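Local coordinates for beta-N-acetylglucosaminidase-like protein Glycoside hydrolase family 20 (Flavobacterium johnsoniae, PDB 6YHH) that probably removes terminal N-acetylhexosamine residues from chitin-derived oligosaccharides as a family 20 beta-N-acetylhexosaminidase of bacterial chitin metabolism, at residues E297-V302 with M350-M355. Sequence-based numbering, arbitrary orientation.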
loop_
_atom_site.group_PDB
_atom_site.type_symbol
_atom_site.label_atom_id
_atom_site.label_comp_id
_atom_site.label_asym_id
_atom_site.label_seq_id
_atom_site.Cartn_x
_atom_site.Cartn_y
_atom_site.Cartn_z
ATOM N N GLU A 297 -31.979 12.109 13.559
ATOM C CA GLU A 297 -31.902 10.676 13.265
ATOM C C GLU A 297 -30.509 10.200 12.866
ATOM O O GLU A 297 -30.078 9.111 13.244
ATOM C CB GLU A 297 -32.893 10.373 12.194
ATOM C CG GLU A 297 -34.354 10.451 12.630
ATOM C CD GLU A 297 -35.341 10.215 11.517
ATOM O OE1 GLU A 297 -34.938 9.898 10.369
ATOM O OE2 GLU A 297 -36.574 10.352 11.749
ATOM N N LEU A 298 -29.867 11.005 12.060
ATOM C CA LEU A 298 -28.452 10.764 11.724
ATOM C C LEU A 298 -27.529 10.760 12.882
ATOM O O LEU A 298 -26.705 9.867 12.985
ATOM C CB LEU A 298 -27.987 11.735 10.646
ATOM C CG LEU A 298 -28.634 11.392 9.314
ATOM C CD1 LEU A 298 -28.337 12.508 8.354
ATOM C CD2 LEU A 298 -28.107 10.101 8.711
ATOM N N PHE A 299 -27.649 11.711 13.799
ATOM C CA PHE A 299 -26.841 11.680 15.009
ATOM C C PHE A 299 -27.193 10.465 15.851
ATOM O O PHE A 299 -26.348 9.847 16.432
ATOM C CB PHE A 299 -27.020 12.958 15.815
ATOM C CG PHE A 299 -26.510 14.188 15.137
ATOM C CD1 PHE A 299 -25.258 14.218 14.539
ATOM C CD2 PHE A 299 -27.282 15.355 15.113
ATOM C CE1 PHE A 299 -24.802 15.344 13.899
ATOM C CE2 PHE A 299 -26.828 16.504 14.463
ATOM C CZ PHE A 299 -25.594 16.505 13.842
ATOM N N ASP A 300 -28.466 10.109 15.929
ATOM C CA ASP A 300 -28.806 8.928 16.685
ATOM C C ASP A 300 -28.119 7.661 16.179
ATOM O O ASP A 300 -27.789 6.777 16.973
ATOM C CB ASP A 300 -30.315 8.651 16.610
ATOM C CG ASP A 300 -31.160 9.533 17.469
ATOM O OD1 ASP A 300 -30.651 10.211 18.328
ATOM O OD2 ASP A 300 -32.440 9.504 17.193
ATOM N N GLU A 301 -27.917 7.588 14.874
ATOM C CA GLU A 301 -27.228 6.454 14.238
ATOM C C GLU A 301 -25.696 6.537 14.258
ATOM O O GLU A 301 -25.020 5.529 14.495
ATOM C CB GLU A 301 -27.750 6.284 12.857
ATOM C CG GLU A 301 -27.323 4.975 12.257
ATOM C CD GLU A 301 -27.870 4.695 10.881
ATOM O OE1 GLU A 301 -28.368 5.564 10.142
ATOM O OE2 GLU A 301 -27.645 3.488 10.577
ATOM N N VAL A 302 -25.186 7.738 14.070
ATOM C CA VAL A 302 -23.773 7.957 13.891
ATOM C C VAL A 302 -22.996 8.246 15.181
ATOM O O VAL A 302 -21.891 7.744 15.389
ATOM C CB VAL A 302 -23.548 9.091 12.901
ATOM C CG1 VAL A 302 -22.030 9.356 12.770
ATOM C CG2 VAL A 302 -24.032 8.769 11.508
ATOM N N MET A 350 -27.153 25.796 16.915
ATOM C CA MET A 350 -27.599 25.633 18.312
ATOM C C MET A 350 -28.819 24.749 18.446
ATOM O O MET A 350 -29.035 24.209 19.568
ATOM C CB MET A 350 -27.806 27.006 18.995
ATOM C CG MET A 350 -26.460 27.691 19.299
ATOM S SD MET A 350 -25.317 26.702 20.270
ATOM C CE MET A 350 -26.472 26.307 21.611
ATOM N N GLN A 351 -29.547 24.503 17.349
ATOM C CA GLN A 351 -30.576 23.473 17.340
ATOM C C GLN A 351 -29.959 22.047 17.378
ATOM O O GLN A 351 -30.556 21.084 17.847
ATOM C CB GLN A 351 -31.578 23.594 16.179
ATOM C CG GLN A 351 -32.235 24.908 16.010
ATOM C CD GLN A 351 -32.717 25.484 17.299
ATOM O OE1 GLN A 351 -32.211 26.535 17.781
ATOM N NE2 GLN A 351 -33.659 24.814 17.879
ATOM N N LEU A 352 -28.740 21.900 16.821
ATOM C CA LEU A 352 -28.033 20.596 16.788
ATOM C C LEU A 352 -27.387 20.303 18.176
ATOM O O LEU A 352 -27.101 19.162 18.526
ATOM C CB LEU A 352 -26.894 20.650 15.750
ATOM C CG LEU A 352 -27.363 21.120 14.359
ATOM C CD1 LEU A 352 -26.274 20.892 13.325
ATOM C CD2 LEU A 352 -28.580 20.347 13.885
ATOM N N ALA A 353 -27.063 21.369 18.903
ATOM C CA ALA A 353 -26.305 21.277 20.184
ATOM C C ALA A 353 -26.987 20.320 21.197
ATOM O O ALA A 353 -26.314 19.413 21.721
ATOM C CB ALA A 353 -26.073 22.635 20.782
ATOM N N PRO A 354 -28.294 20.405 21.353
ATOM C CA PRO A 354 -28.926 19.410 22.282
ATOM C C PRO A 354 -28.987 17.999 21.744
ATOM O O PRO A 354 -28.994 17.073 22.499
ATOM C CB PRO A 354 -30.368 19.939 22.480
ATOM C CG PRO A 354 -30.528 21.077 21.622
ATOM C CD PRO A 354 -29.249 21.443 20.938
ATOM N N MET A 355 -29.088 17.835 20.428
ATOM C CA MET A 355 -28.998 16.507 19.796
ATOM C C MET A 355 -27.666 15.871 20.098
ATOM O O MET A 355 -27.642 14.729 20.522
ATOM C CB MET A 355 -29.164 16.669 18.294
ATOM C CG MET A 355 -30.421 17.404 17.850
ATOM S SD MET A 355 -30.390 17.487 16.032
ATOM C CE MET A 355 -31.813 18.523 15.701
#
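A Met-aromatic contact between F299 and M355 joins two neighbouring helices of the catalytic domain, 289-302 and 341-358. The phenyl ring is the one side chain of 297-302 that reaches across, and it does so edge first. M355 SD stands 3.9 Å from F299 CD2 and 4.0 Å from F299 CE2, so that the sulfur sits beside the CD2-CE2 bond of the ring. M355 SD is 5.1 Å from the centroid of the F299 ring and 88° off its normal, practically in the ring plane; the sulfur meets the ring at its hydrogen-bearing rim and not over a face. M355 CB adds a second touch at F299 CD2, 3.9 Å away. With CG anti to its carbonyl carbon (chi1 -54°) and the chain fully extended beyond, M355 runs past the ring rim and the two side chains cross at about a right angle. The helices belong to the family 20 catalytic domain, a TIM-barrel fold; 289-302 precedes strand 310-312 in sequence and 341-358 precedes strand 362-366, and these two strands pair in parallel. One turn before M355, L352 brings CD2 to the same edge of F299, 4.3 Å from CE2, in a looser, purely apolar contact. F299 and L352 are buried, whereas M355 remains partly exposed. No hydrogen bond spans the two segments, and the area buried between them is a modest 138 Å². The phenyl ring also packs edge-to-face with F311 of strand 310-312, while M355 lies further against Y292 and S296 of helix 289-302. Polar links between the same helices come from D300, whose OD1 forms a salt bridge with K358 NZ at the end of helix 341-358.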